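Local coordinates for tubulin-like protein CetZ (Methanosaeta thermophila, PDB 3ZID), which binds GTP, is a GTPase of the tubulin/FtsZ superfamily and is probably involved in controlling cell shape, at residues G85-E88 and N89-M92; G149-Y152 and L153-A156; Q278-R281 and E282-N285; E352-E355 and A356-I360. All coordinates share one frame; numbering follows the deposited sequence.

Overall arrangement
All four contacts are local: each joins two abutting segments, so none closes a long loop, and they follow one another in series without nesting or crossing. Contact 1 comes first, within helix 79-98 of the GTPase domain. Contact 2 follows at the start of helix 150-165, after strand 136-143 of the parallel sheet; its centre is about 24 Å from that of contact 1. Contact 3 turns the chain out of strand 270-279 of the mixed sheet toward helix 286-296. Contact 4 lies far along helix 326-369, its centre about 78 Å from that of contact 3. Of the four, only contact 2 approaches the bound GDP closely.

Contact 1: G85-E88 and N89-M92; sequences GFWE and NQEM
CB of Q90 lies over one face of the F86 ring, one helical turn back. CG of Q90 stands anti to the backbone N (chi1 178°), and the extended chain takes it and the amide out past the CE2 edge, with CG 3.8 Å from F86 CE2; amide and ring planes are 27° apart. The amide oxygen OE1 of Q90 then reaches W87 CD1 at 3.5 Å, at the indole edge and in the ring plane.

On another flank of the helix, N89 turns its amide back on the chain. ND2 donates to the carbonyl O of G85 at 2.8 Å, almost straight at 177°, with the donor in the carbonyl plane. The backbone N of N89 makes a weak second bond to G85 O and a better one to F86 O at 3.0 Å, whose donor stands well above the carbonyl plane. Q90 N reaches W87 O only weakly, at 3.5 Å. Were N89 an alanine, G85 O would probably lose its straight amide bond, the backbone bond across this contact being weak.

Helix 117-131 packs on F86 through F120, L123 and M124, and touches W87 and Q90 as well. The chemistry implies a division of labour: a side-chain amide supplements imperfect main-chain bonding just before the kink at E91 and M92, while aliphatic and aromatic carbon provides the packing.

Contact 2: G149-Y152 and L153-A156; sequences GTIY and LQNA
L153 N donates to G149 O at 3.2 Å, Q154 N meets T150 O at 3.0 Å, and the pairs N155-I151 and A156-Y152 continue the pattern. These are main-chain hydrogen bonds, each an i to i+4 bond of the first turns of helix 150-165, for which G149 is the N-cap residue.

Van der Waals contacts between side chains lie on top of them. The methyl CG2 of T150, anti to the backbone N, reaches along the helix to Q154 NE2 at 3.2 Å, the two side chains lying side by side and pointing the same way. I151 divides its branches: CD1 approaches Q154 OE1 at 3.9 Å, whereas CG2 touches N155 ND2 at 3.4 Å.

The polar end of N155 is bound outside this turn, ND2 donating to the carbonyl oxygens of A77 and S113. These bonds hold the amide between the A77 loop and the S113 loop, the latter running on into GTP-binding G115, T116 and G117, and the Y152 side chain comes within about 4 Å of the GDP. T150, L153 and Q154 touch helix 326-369, so this helix of the beta-alpha-beta unit between strands 136-143 and 172-175 joins the nucleotide-side loops to the long C-terminal helix.

Contact 3: Q278-R281 and E282-N285; sequences QGSR and EYLN
Y283 N donates to S280 O at 3.0 Å, and L284 N follows with a bond to R281 O at 2.9 Å. Each spans three residues, the spacing of a 3-10 turn, and in each the donor stands above the carbonyl plane, 47° and 58° out of it respectively. This short turn takes the chain out of strand 270-279. Its S280 side chain is held separately: OG is hydrogen-bonded to G312 N, in the loop between strands 302-309 and 315-322.

Around S280 the side chains of the turn close in. E282 has CG between its backbone N and carbonyl carbon (chi1 61°) and bends again at chi2, a fold that brings the carboxylate back over the serine: OE2 is 3.4 Å from S280 CB. The ring of Y283 meets the same CB obliquely through CD2, at 3.8 Å. L284 covers the backbone, with CG 3.6 Å from S280 O and CD1 3.6 Å from G279 O, and its side chain also packs on I307 and I309 of strand 302-309. P244 and P314 touch the Y283 ring too, and with an alanine here a gap is likely to open beside them and beside S280 CB.

Past the turn, N285 OD1 accepts from E288 N, an N-cap on helix 286-296. Within the turn, then, the hydrogen bonds are main-chain ones, and the S280 and N285 side chains bond partners outside it; the carboxylate of E282 meets serine carbon and lies well short of the R281 guanidinium, E282 OE1 to R281 NE being 6.8 Å.

Contact 4: E352-E355 and A356-I360; sequences ELYE and AFEQI
A356 N donates to E352 O at 2.8 Å, and F357 N to L353 O at 3.1 Å; the bonds from E358 N to Y354 O and from Q359 N to E355 O are equally long. These are backbone hydrogen bonds of regular alpha-helical spacing, running through both segments, and nothing in this turn interrupts the helix.

Apolar contact comes from L353 and F357. The leucine CG is anti to the backbone N (chi1 180°), which sends the branch along the helix until CD1 is 3.8 Å from F357 CE2. The two side chains lie side by side, pointing the same way. The same ring edge also faces the main chain: L353 O lies near the ring plane, 3.2 Å from F357 CD2.

Aromatic and carboxylate groups meet between Y354 and E358. OE2 of E358 approaches Y354 CE1 at 3.2 Å and lies farther from the phenol oxygen, 3.6 Å from OH, with ring and carboxylate planes 57° apart. The glutamate chain is extended beyond CG and crosses the tyrosine.

Like charges form the last group. OE1 of E355 and OE1 of E358 are 4.0 Å apart, the side chains crossing at about a right angle and their carboxylate planes turned by 63°.

The centre of this contact, on helix 326-369, lies about 50 Å from the centre of the chain, and its residues are largely exposed. A helix held mainly by its backbone results: one small apolar pair adds to it, while the neighbouring carboxylates probably repel each other, an effect that water would be expected to screen.

Contact 1: G85-E88 and N89-M92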
ATOM      1  N   GLY A  85     -14.901 -12.598  10.471  1.00 37.20           N
ATOM      2  CA  GLY A  85     -15.599 -11.330  10.537  1.00 41.20           C
ATOM      3  C   GLY A  85     -16.056 -10.843   9.171  1.00 48.04           C
ATOM      4  O   GLY A  85     -17.174 -10.337   9.027  1.00 52.38           O
ATOM      5  N   PHE A  86     -15.194 -10.983   8.169  1.00 41.08           N
ATOM      6  CA  PHE A  86     -15.568 -10.590   6.817  1.00 43.34           C
ATOM      7  C   PHE A  86     -16.732 -11.425   6.253  1.00 47.34           C
ATOM      8  O   PHE A  86     -17.710 -10.877   5.742  1.00 45.17           O
ATOM      9  CB  PHE A  86     -14.377 -10.645   5.860  1.00 38.78           C
ATOM     10  CG  PHE A  86     -14.735 -10.249   4.461  1.00 39.01           C
ATOM     11  CD1 PHE A  86     -14.864  -8.907   4.126  1.00 32.66           C
ATOM     12  CD2 PHE A  86     -14.988 -11.210   3.490  1.00 37.37           C
ATOM     13  CE1 PHE A  86     -15.215  -8.531   2.846  1.00 30.92           C
ATOM     14  CE2 PHE A  86     -15.339 -10.842   2.207  1.00 34.66           C
ATOM     15  CZ  PHE A  86     -15.457  -9.509   1.887  1.00 34.84           C
ATOM     16  N   TRP A  87     -16.625 -12.748   6.346  1.00 49.70           N
ATOM     17  CA  TRP A  87     -17.674 -13.631   5.833  1.00 52.65           C
ATOM     18  C   TRP A  87     -19.037 -13.354   6.461  1.00 46.01           C
ATOM     19  O   TRP A  87     -20.048 -13.281   5.772  1.00 38.48           O
ATOM     20  CB  TRP A  87     -17.267 -15.090   6.026  1.00 55.68           C
ATOM     21  CG  TRP A  87     -16.112 -15.430   5.159  1.00 58.90           C
ATOM     22  CD1 TRP A  87     -15.940 -15.064   3.853  1.00 56.24           C
ATOM     23  CD2 TRP A  87     -14.925 -16.129   5.539  1.00 60.92           C
ATOM     24  NE1 TRP A  87     -14.736 -15.531   3.383  1.00 54.89           N
ATOM     25  CE2 TRP A  87     -14.087 -16.178   4.402  1.00 60.38           C
ATOM     26  CE3 TRP A  87     -14.492 -16.733   6.728  1.00 64.90           C
ATOM     27  CZ2 TRP A  87     -12.841 -16.804   4.419  1.00 62.32           C
ATOM     28  CZ3 TRP A  87     -13.255 -17.355   6.742  1.00 68.20           C
ATOM     29  CH2 TRP A  87     -12.445 -17.387   5.594  1.00 67.30           C
ATOM     30  N   GLU A  88     -19.037 -13.144   7.770  1.00 46.69           N
ATOM     31  CA  GLU A  88     -20.255 -12.834   8.499  1.00 49.24           C
ATOM     32  C   GLU A  88     -20.884 -11.518   8.059  1.00 49.22           C
ATOM     33  O   GLU A  88     -22.099 -11.352   8.147  1.00 42.26           O
ATOM     34  CB  GLU A  88     -19.965 -12.809  10.003  1.00 57.76           C
ATOM     35  CG  GLU A  88     -19.642 -14.192  10.574  1.00 68.71           C
ATOM     36  CD  GLU A  88     -19.061 -14.138  11.978  1.00 71.21           C
ATOM     37  OE1 GLU A  88     -19.012 -13.038  12.569  1.00 70.84           O
ATOM     38  OE2 GLU A  88     -18.654 -15.203  12.486  1.00 69.27           O
ATOM     39  N   ASN A  89     -20.064 -10.592   7.557  1.00 51.87           N
ATOM     40  CA  ASN A  89     -20.572  -9.274   7.177  1.00 49.37           C
ATOM     41  C   ASN A  89     -20.360  -8.915   5.714  1.00 41.79           C
ATOM     42  O   ASN A  89     -20.583  -7.771   5.314  1.00 43.86           O
ATOM     43  CB  ASN A  89     -19.921  -8.206   8.045  1.00 49.00           C
ATOM     44  CG  ASN A  89     -20.224  -8.391   9.513  1.00 52.50           C
ATOM     45  OD1 ASN A  89     -21.209  -7.855  10.018  1.00 54.59           O
ATOM     46  ND2 ASN A  89     -19.368  -9.137  10.214  1.00 47.40           N
ATOM     47  N   GLN A  90     -19.978  -9.912   4.921  1.00 42.26           N
ATOM     48  CA  GLN A  90     -19.634  -9.742   3.510  1.00 48.02           C
ATOM     49  C   GLN A  90     -20.712  -9.022   2.697  1.00 47.10           C
ATOM     50  O   GLN A  90     -20.425  -8.078   1.957  1.00 43.31           O
ATOM     51  CB  GLN A  90     -19.346 -11.111   2.881  1.00 56.30           C
ATOM     52  CG  GLN A  90     -19.020 -11.083   1.394  1.00 60.12           C
ATOM     53  CD  GLN A  90     -18.541 -12.432   0.867  1.00 60.73           C
ATOM     54  OE1 GLN A  90     -17.818 -13.163   1.550  1.00 61.96           O
ATOM     55  NE2 GLN A  90     -18.925 -12.757  -0.361  1.00 56.48           N
ATOM     56  N   GLU A  91     -21.953  -9.468   2.839  1.00 47.16           N
ATOM     57  CA  GLU A  91     -23.041  -8.891   2.064  1.00 51.88           C
ATOM     58  C   GLU A  91     -23.272  -7.433   2.431  1.00 49.76           C
ATOM     59  O   GLU A  91     -23.525  -6.594   1.566  1.00 54.63           O
ATOM     60  CB  GLU A  91     -24.314  -9.711   2.244  1.00 62.79           C
ATOM     61  CG  GLU A  91     -24.154 -11.178   1.830  1.00 74.62           C
ATOM     62  CD  GLU A  91     -24.064 -11.394   0.314  1.00 83.12           C
ATOM     63  OE1 GLU A  91     -23.898 -10.417  -0.452  1.00 83.49           O
ATOM     64  OE2 GLU A  91     -24.162 -12.562  -0.117  1.00 88.34           O
ATOM     65  N   MET A  92     -23.160  -7.137   3.717  1.00 46.61           N
ATOM     66  CA  MET A  92     -23.374  -5.786   4.215  1.00 52.51           C
ATOM     67  C   MET A  92     -22.315  -4.841   3.648  1.00 49.28           C
ATOM     68  O   MET A  92     -22.607  -3.717   3.235  1.00 45.51           O
ATOM     69  CB  MET A  92     -23.335  -5.795   5.746  1.00 57.19           C
ATOM     70  CG  MET A  92     -23.628  -4.457   6.383  1.00 57.47           C
ATOM     71  SD  MET A  92     -22.147  -3.658   7.001  1.00 72.05           S
ATOM     72  CE  MET A  92     -21.652  -4.795   8.296  1.00 56.65           C
TER

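Contact 2: G149-Y152 and L153-A156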
ATOM      1  N   GLY A 149       6.457  -6.285  16.043  1.00 47.76           N
ATOM      2  CA  GLY A 149       6.449  -7.628  16.581  1.00 51.47           C
ATOM      3  C   GLY A 149       6.302  -8.792  15.622  1.00 47.28           C
ATOM      4  O   GLY A 149       6.082  -8.641  14.421  1.00 40.28           O
ATOM      5  N   THR A 150       6.400  -9.978  16.206  1.00 48.76           N
ATOM      6  CA  THR A 150       6.317 -11.238  15.497  1.00 49.92           C
ATOM      7  C   THR A 150       5.025 -11.424  14.720  1.00 39.40           C
ATOM      8  O   THR A 150       5.049 -11.888  13.585  1.00 36.77           O
ATOM      9  CB  THR A 150       6.430 -12.404  16.500  1.00 54.58           C
ATOM     10  OG1 THR A 150       7.608 -12.235  17.298  1.00 59.60           O
ATOM     11  CG2 THR A 150       6.472 -13.738  15.780  1.00 55.73           C
ATOM     12  N   ILE A 151       3.903 -11.094  15.354  1.00 35.08           N
ATOM     13  CA  ILE A 151       2.593 -11.230  14.737  1.00 39.40           C
ATOM     14  C   ILE A 151       2.448 -10.325  13.521  1.00 32.22           C
ATOM     15  O   ILE A 151       1.907 -10.725  12.493  1.00 33.87           O
ATOM     16  CB  ILE A 151       1.464 -10.936  15.737  1.00 47.52           C
ATOM     17  CG1 ILE A 151       1.401 -12.062  16.765  1.00 62.48           C
ATOM     18  CG2 ILE A 151       0.120 -10.882  15.033  1.00 40.52           C
ATOM     19  CD1 ILE A 151       1.153 -13.438  16.135  1.00 68.17           C
ATOM     20  N   TYR A 152       2.933  -9.103  13.653  1.00 31.47           N
ATOM     21  CA  TYR A 152       2.894  -8.156  12.554  1.00 30.67           C
ATOM     22  C   TYR A 152       3.648  -8.705  11.336  1.00 36.13           C
ATOM     23  O   TYR A 152       3.146  -8.653  10.200  1.00 35.52           O
ATOM     24  CB  TYR A 152       3.460  -6.814  13.013  1.00 30.70           C
ATOM     25  CG  TYR A 152       2.447  -5.979  13.769  1.00 42.80           C
ATOM     26  CD1 TYR A 152       1.117  -6.384  13.874  1.00 49.44           C
ATOM     27  CD2 TYR A 152       2.823  -4.806  14.411  1.00 52.01           C
ATOM     28  CE1 TYR A 152       0.182  -5.623  14.572  1.00 48.07           C
ATOM     29  CE2 TYR A 152       1.897  -4.041  15.115  1.00 55.66           C
ATOM     30  CZ  TYR A 152       0.580  -4.459  15.194  1.00 56.13           C
ATOM     31  OH  TYR A 152      -0.333  -3.699  15.894  1.00 60.84           O
ATOM     32  N   LEU A 153       4.836  -9.253  11.573  1.00 34.45           N
ATOM     33  CA  LEU A 153       5.631  -9.801  10.478  1.00 31.49           C
ATOM     34  C   LEU A 153       4.989 -11.027   9.847  1.00 26.07           C
ATOM     35  O   LEU A 153       5.017 -11.195   8.629  1.00 26.40           O
ATOM     36  CB  LEU A 153       7.053 -10.118  10.924  1.00 32.25           C
ATOM     37  CG  LEU A 153       7.850  -8.963  11.512  1.00 43.72           C
ATOM     38  CD1 LEU A 153       9.238  -9.446  11.909  1.00 49.96           C
ATOM     39  CD2 LEU A 153       7.940  -7.835  10.503  1.00 50.11           C
ATOM     40  N   GLN A 154       4.414 -11.884  10.678  1.00 31.30           N
ATOM     41  CA  GLN A 154       3.757 -13.085  10.186  1.00 34.06           C
ATOM     42  C   GLN A 154       2.534 -12.778   9.361  1.00 27.83           C
ATOM     43  O   GLN A 154       2.325 -13.373   8.313  1.00 26.05           O
ATOM     44  CB  GLN A 154       3.327 -13.988  11.335  1.00 45.76           C
ATOM     45  CG  GLN A 154       4.419 -14.559  12.183  1.00 58.03           C
ATOM     46  CD  GLN A 154       3.836 -15.426  13.274  1.00 63.62           C
ATOM     47  OE1 GLN A 154       2.626 -15.667  13.301  1.00 55.60           O
ATOM     48  NE2 GLN A 154       4.681 -15.879  14.196  1.00 73.08           N
ATOM     49  N   ASN A 155       1.721 -11.859   9.867  1.00 24.26           N
ATOM     50  CA  ASN A 155       0.524 -11.421   9.188  1.00 23.20           C
ATOM     51  C   ASN A 155       0.896 -10.849   7.833  1.00 19.98           C
ATOM     52  O   ASN A 155       0.220 -11.099   6.829  1.00 22.32           O
ATOM     53  CB  ASN A 155      -0.182 -10.350  10.018  1.00 28.57           C
ATOM     54  CG  ASN A 155      -0.943 -10.927  11.192  1.00 30.07           C
ATOM     55  OD1 ASN A 155      -1.141 -12.134  11.277  1.00 25.10           O
ATOM     56  ND2 ASN A 155      -1.398 -10.054  12.093  1.00 25.41           N
ATOM     57  N   ALA A 156       1.970 -10.051   7.824  1.00 20.49           N
ATOM     58  CA  ALA A 156       2.437  -9.404   6.597  1.00 25.64           C
ATOM     59  C   ALA A 156       2.744 -10.427   5.516  1.00 29.45           C
ATOM     60  O   ALA A 156       2.262 -10.324   4.392  1.00 27.89           O
ATOM     61  CB  ALA A 156       3.658  -8.563   6.883  1.00 23.47           C
TER

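Contact 3: Q278-R281 and E282-N285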
ATOM      1  N   GLN A 278       3.923  17.039 -14.591  1.00 12.74           N
ATOM      2  CA  GLN A 278       2.859  18.015 -14.467  1.00 19.91           C
ATOM      3  C   GLN A 278       3.429  19.369 -14.107  1.00 16.99           C
ATOM      4  O   GLN A 278       4.269  19.463 -13.218  1.00 15.15           O
ATOM      5  CB  GLN A 278       1.875  17.575 -13.386  1.00 16.78           C
ATOM      6  CG  GLN A 278       0.712  18.520 -13.180  1.00 20.84           C
ATOM      7  CD  GLN A 278      -0.265  17.993 -12.137  1.00 25.42           C
ATOM      8  OE1 GLN A 278       0.074  17.835 -10.971  1.00 27.55           O
ATOM      9  NE2 GLN A 278      -1.472  17.679 -12.575  1.00 24.63           N
ATOM     10  N   GLY A 279       2.945  20.423 -14.755  1.00 14.53           N
ATOM     11  CA  GLY A 279       3.381  21.758 -14.388  1.00 18.38           C
ATOM     12  C   GLY A 279       2.980  22.800 -15.416  1.00 18.20           C
ATOM     13  O   GLY A 279       2.344  22.458 -16.412  1.00 17.71           O
ATOM     14  N   SER A 280       3.320  24.063 -15.152  1.00 16.98           N
ATOM     15  CA  SER A 280       3.023  25.144 -16.099  1.00 16.43           C
ATOM     16  C   SER A 280       3.628  24.834 -17.448  1.00 13.65           C
ATOM     17  O   SER A 280       4.710  24.265 -17.540  1.00 18.43           O
ATOM     18  CB  SER A 280       3.526  26.494 -15.588  1.00 16.78           C
ATOM     19  OG  SER A 280       2.894  26.840 -14.370  1.00 18.07           O
ATOM     20  N   ARG A 281       2.924  25.225 -18.499  1.00 17.92           N
ATOM     21  CA  ARG A 281       3.321  24.902 -19.861  1.00 19.01           C
ATOM     22  C   ARG A 281       4.761  25.383 -20.144  1.00 22.17           C
ATOM     23  O   ARG A 281       5.526  24.734 -20.861  1.00 20.81           O
ATOM     24  CB  ARG A 281       2.323  25.548 -20.841  1.00 13.89           C
ATOM     25  CG  ARG A 281       2.526  25.242 -22.313  1.00 15.83           C
ATOM     26  CD  ARG A 281       1.554  26.081 -23.169  1.00 17.73           C
ATOM     27  NE  ARG A 281       0.143  25.804 -22.928  1.00 18.52           N
ATOM     28  CZ  ARG A 281      -0.553  24.786 -23.442  1.00 17.51           C
ATOM     29  NH1 ARG A 281       0.010  23.896 -24.262  1.00 13.14           N
ATOM     30  NH2 ARG A 281      -1.835  24.665 -23.139  1.00 14.82           N
ATOM     31  N   GLU A 282       5.138  26.532 -19.593  1.00 14.76           N
ATOM     32  CA  GLU A 282       6.452  27.079 -19.937  1.00 23.43           C
ATOM     33  C   GLU A 282       7.594  26.178 -19.442  1.00 24.28           C
ATOM     34  O   GLU A 282       8.693  26.228 -19.954  1.00 23.06           O
ATOM     35  CB  GLU A 282       6.619  28.522 -19.452  1.00 26.47           C
ATOM     36  CG  GLU A 282       6.524  28.715 -17.947  1.00 29.06           C
ATOM     37  CD  GLU A 282       5.097  28.967 -17.474  1.00 37.35           C
ATOM     38  OE1 GLU A 282       4.135  28.639 -18.227  1.00 32.67           O
ATOM     39  OE2 GLU A 282       4.953  29.494 -16.342  1.00 39.58           O
ATOM     40  N   TYR A 283       7.323  25.339 -18.458  1.00 19.03           N
ATOM     41  CA  TYR A 283       8.339  24.415 -17.980  1.00 17.66           C
ATOM     42  C   TYR A 283       8.452  23.140 -18.797  1.00 22.07           C
ATOM     43  O   TYR A 283       9.376  22.361 -18.575  1.00 24.23           O
ATOM     44  CB  TYR A 283       8.045  24.027 -16.548  1.00 19.90           C
ATOM     45  CG  TYR A 283       8.142  25.169 -15.579  1.00 24.35           C
ATOM     46  CD1 TYR A 283       9.293  25.949 -15.511  1.00 26.59           C
ATOM     47  CD2 TYR A 283       7.104  25.440 -14.697  1.00 19.84           C
ATOM     48  CE1 TYR A 283       9.407  26.981 -14.601  1.00 24.72           C
ATOM     49  CE2 TYR A 283       7.207  26.470 -13.786  1.00 25.02           C
ATOM     50  CZ  TYR A 283       8.364  27.239 -13.744  1.00 25.05           C
ATOM     51  OH  TYR A 283       8.471  28.262 -12.833  1.00 28.16           O
ATOM     52  N   LEU A 284       7.507  22.908 -19.704  1.00 15.52           N
ATOM     53  CA  LEU A 284       7.382  21.600 -20.371  1.00 16.29           C
ATOM     54  C   LEU A 284       7.931  21.579 -21.783  1.00 19.28           C
ATOM     55  O   LEU A 284       7.303  22.053 -22.731  1.00 24.99           O
ATOM     56  CB  LEU A 284       5.930  21.118 -20.366  1.00 17.84           C
ATOM     57  CG  LEU A 284       5.234  21.034 -19.004  1.00 17.27           C
ATOM     58  CD1 LEU A 284       3.760  20.702 -19.161  1.00 18.67           C
ATOM     59  CD2 LEU A 284       5.905  20.055 -18.047  1.00 22.36           C
ATOM     60  N   ASN A 285       9.126  21.034 -21.919  1.00 19.96           N
ATOM     61  CA  ASN A 285       9.776  20.877 -23.203  1.00 20.89           C
ATOM     62  C   ASN A 285       9.637  19.416 -23.602  1.00 27.97           C
ATOM     63  O   ASN A 285      10.317  18.550 -23.044  1.00 25.13           O
ATOM     64  CB  ASN A 285      11.249  21.272 -23.051  1.00 29.03           C
ATOM     65  CG  ASN A 285      12.024  21.224 -24.357  1.00 39.98           C
ATOM     66  OD1 ASN A 285      11.756  20.407 -25.246  1.00 42.81           O
ATOM     67  ND2 ASN A 285      13.017  22.096 -24.467  1.00 45.97           N
TER

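Contact 4: E352-E355 and A356-I360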
ATOM      1  N   GLU A 352      14.153 -28.384  29.570  1.00 41.26           N
ATOM      2  CA  GLU A 352      14.574 -28.142  30.950  1.00 47.74           C
ATOM      3  C   GLU A 352      13.632 -28.852  31.923  1.00 44.96           C
ATOM      4  O   GLU A 352      14.023 -29.246  33.023  1.00 41.74           O
ATOM      5  CB  GLU A 352      14.620 -26.651  31.280  1.00 52.68           C
ATOM      6  CG  GLU A 352      13.279 -25.973  31.261  1.00 64.13           C
ATOM      7  CD  GLU A 352      13.326 -24.573  31.832  1.00 74.53           C
ATOM      8  OE1 GLU A 352      14.432 -24.097  32.171  1.00 76.92           O
ATOM      9  OE2 GLU A 352      12.247 -23.959  31.964  1.00 77.11           O
ATOM     10  N   LEU A 353      12.377 -28.994  31.511  1.00 49.49           N
ATOM     11  CA  LEU A 353      11.384 -29.698  32.307  1.00 52.94           C
ATOM     12  C   LEU A 353      11.682 -31.210  32.319  1.00 48.51           C
ATOM     13  O   LEU A 353      11.552 -31.871  33.356  1.00 40.15           O
ATOM     14  CB  LEU A 353       9.986 -29.388  31.761  1.00 52.98           C
ATOM     15  CG  LEU A 353       8.749 -30.004  32.410  1.00 60.95           C
ATOM     16  CD1 LEU A 353       8.600 -29.517  33.837  1.00 61.01           C
ATOM     17  CD2 LEU A 353       7.518 -29.632  31.604  1.00 66.67           C
ATOM     18  N   TYR A 354      12.099 -31.758  31.177  1.00 45.19           N
ATOM     19  CA  TYR A 354      12.492 -33.166  31.135  1.00 47.33           C
ATOM     20  C   TYR A 354      13.726 -33.359  32.017  1.00 43.95           C
ATOM     21  O   TYR A 354      13.826 -34.323  32.761  1.00 42.26           O
ATOM     22  CB  TYR A 354      12.787 -33.597  29.694  1.00 42.07           C
ATOM     23  CG  TYR A 354      13.195 -35.051  29.508  1.00 38.47           C
ATOM     24  CD1 TYR A 354      14.522 -35.453  29.663  1.00 39.72           C
ATOM     25  CD2 TYR A 354      12.261 -36.011  29.141  1.00 38.91           C
ATOM     26  CE1 TYR A 354      14.902 -36.778  29.476  1.00 48.62           C
ATOM     27  CE2 TYR A 354      12.629 -37.335  28.949  1.00 48.32           C
ATOM     28  CZ  TYR A 354      13.951 -37.718  29.116  1.00 52.17           C
ATOM     29  OH  TYR A 354      14.318 -39.036  28.927  1.00 55.68           O
ATOM     30  N   GLU A 355      14.634 -32.387  31.939  1.00 43.08           N
ATOM     31  CA  GLU A 355      15.896 -32.378  32.656  1.00 41.23           C
ATOM     32  C   GLU A 355      15.667 -32.299  34.152  1.00 39.72           C
ATOM     33  O   GLU A 355      16.336 -32.969  34.929  1.00 41.62           O
ATOM     34  CB  GLU A 355      16.721 -31.178  32.203  1.00 52.28           C
ATOM     35  CG  GLU A 355      17.922 -30.843  33.071  1.00 66.39           C
ATOM     36  CD  GLU A 355      19.052 -31.846  32.955  1.00 77.81           C
ATOM     37  OE1 GLU A 355      18.881 -33.015  33.364  1.00 79.90           O
ATOM     38  OE2 GLU A 355      20.128 -31.452  32.457  1.00 82.58           O
ATOM     39  N   ALA A 356      14.713 -31.465  34.549  1.00 44.36           N
ATOM     40  CA  ALA A 356      14.370 -31.302  35.953  1.00 44.15           C
ATOM     41  C   ALA A 356      13.854 -32.608  36.536  1.00 38.53           C
ATOM     42  O   ALA A 356      14.239 -33.003  37.644  1.00 39.49           O
ATOM     43  CB  ALA A 356      13.328 -30.201  36.106  1.00 39.17           C
ATOM     44  N   PHE A 357      12.978 -33.274  35.786  1.00 36.52           N
ATOM     45  CA  PHE A 357      12.437 -34.570  36.200  1.00 41.89           C
ATOM     46  C   PHE A 357      13.511 -35.643  36.394  1.00 47.33           C
ATOM     47  O   PHE A 357      13.413 -36.479  37.299  1.00 39.42           O
ATOM     48  CB  PHE A 357      11.333 -35.033  35.259  1.00 43.65           C
ATOM     49  CG  PHE A 357       9.969 -34.548  35.655  1.00 51.70           C
ATOM     50  CD1 PHE A 357       9.269 -35.177  36.672  1.00 56.90           C
ATOM     51  CD2 PHE A 357       9.398 -33.447  35.035  1.00 54.99           C
ATOM     52  CE1 PHE A 357       8.014 -34.734  37.047  1.00 57.45           C
ATOM     53  CE2 PHE A 357       8.150 -32.999  35.405  1.00 58.87           C
ATOM     54  CZ  PHE A 357       7.454 -33.641  36.416  1.00 61.09           C
ATOM     55  N   GLU A 358      14.523 -35.633  35.531  1.00 50.02           N
ATOM     56  CA  GLU A 358      15.624 -36.585  35.665  1.00 51.17           C
ATOM     57  C   GLU A 358      16.408 -36.268  36.936  1.00 47.41           C
ATOM     58  O   GLU A 358      16.871 -37.169  37.644  1.00 42.43           O
ATOM     59  CB  GLU A 358      16.543 -36.559  34.439  1.00 53.27           C
ATOM     60  CG  GLU A 358      16.150 -37.525  33.335  1.00 60.85           C
ATOM     61  CD  GLU A 358      17.183 -37.605  32.222  1.00 69.08           C
ATOM     62  OE1 GLU A 358      18.170 -36.843  32.267  1.00 73.07           O
ATOM     63  OE2 GLU A 358      17.008 -38.430  31.300  1.00 74.53           O
ATOM     64  N   GLN A 359      16.539 -34.976  37.219  1.00 43.59           N
ATOM     65  CA  GLN A 359      17.210 -34.492  38.425  1.00 49.37           C
ATOM     66  C   GLN A 359      16.444 -34.967  39.671  1.00 41.54           C
ATOM     67  O   GLN A 359      17.024 -35.532  40.590  1.00 42.83           O
ATOM     68  CB  GLN A 359      17.327 -32.958  38.381  1.00 56.98           C
ATOM     69  CG  GLN A 359      18.284 -32.326  39.403  1.00 68.71           C
ATOM     70  CD  GLN A 359      18.066 -30.819  39.592  1.00 71.63           C
ATOM     71  OE1 GLN A 359      16.935 -30.322  39.571  1.00 64.68           O
ATOM     72  NE2 GLN A 359      19.169 -30.078  39.632  1.00 75.35           N
ATOM     73  N   ILE A 360      15.131 -34.745  39.682  1.00 43.05           N
ATOM     74  CA  ILE A 360      14.267 -35.198  40.775  1.00 47.46           C
ATOM     75  C   ILE A 360      14.341 -36.705  41.021  1.00 45.27           C
ATOM     76  O   ILE A 360      14.368 -37.155  42.170  1.00 40.88           O
ATOM     77  CB  ILE A 360      12.799 -34.811  40.538  1.00 54.75           C
ATOM     78  CG1 ILE A 360      12.673 -33.294  40.409  1.00 69.53           C
ATOM     79  CG2 ILE A 360      11.914 -35.331  41.662  1.00 53.88           C
ATOM     80  CD1 ILE A 360      11.473 -32.727  41.124  1.00 75.36           C
TER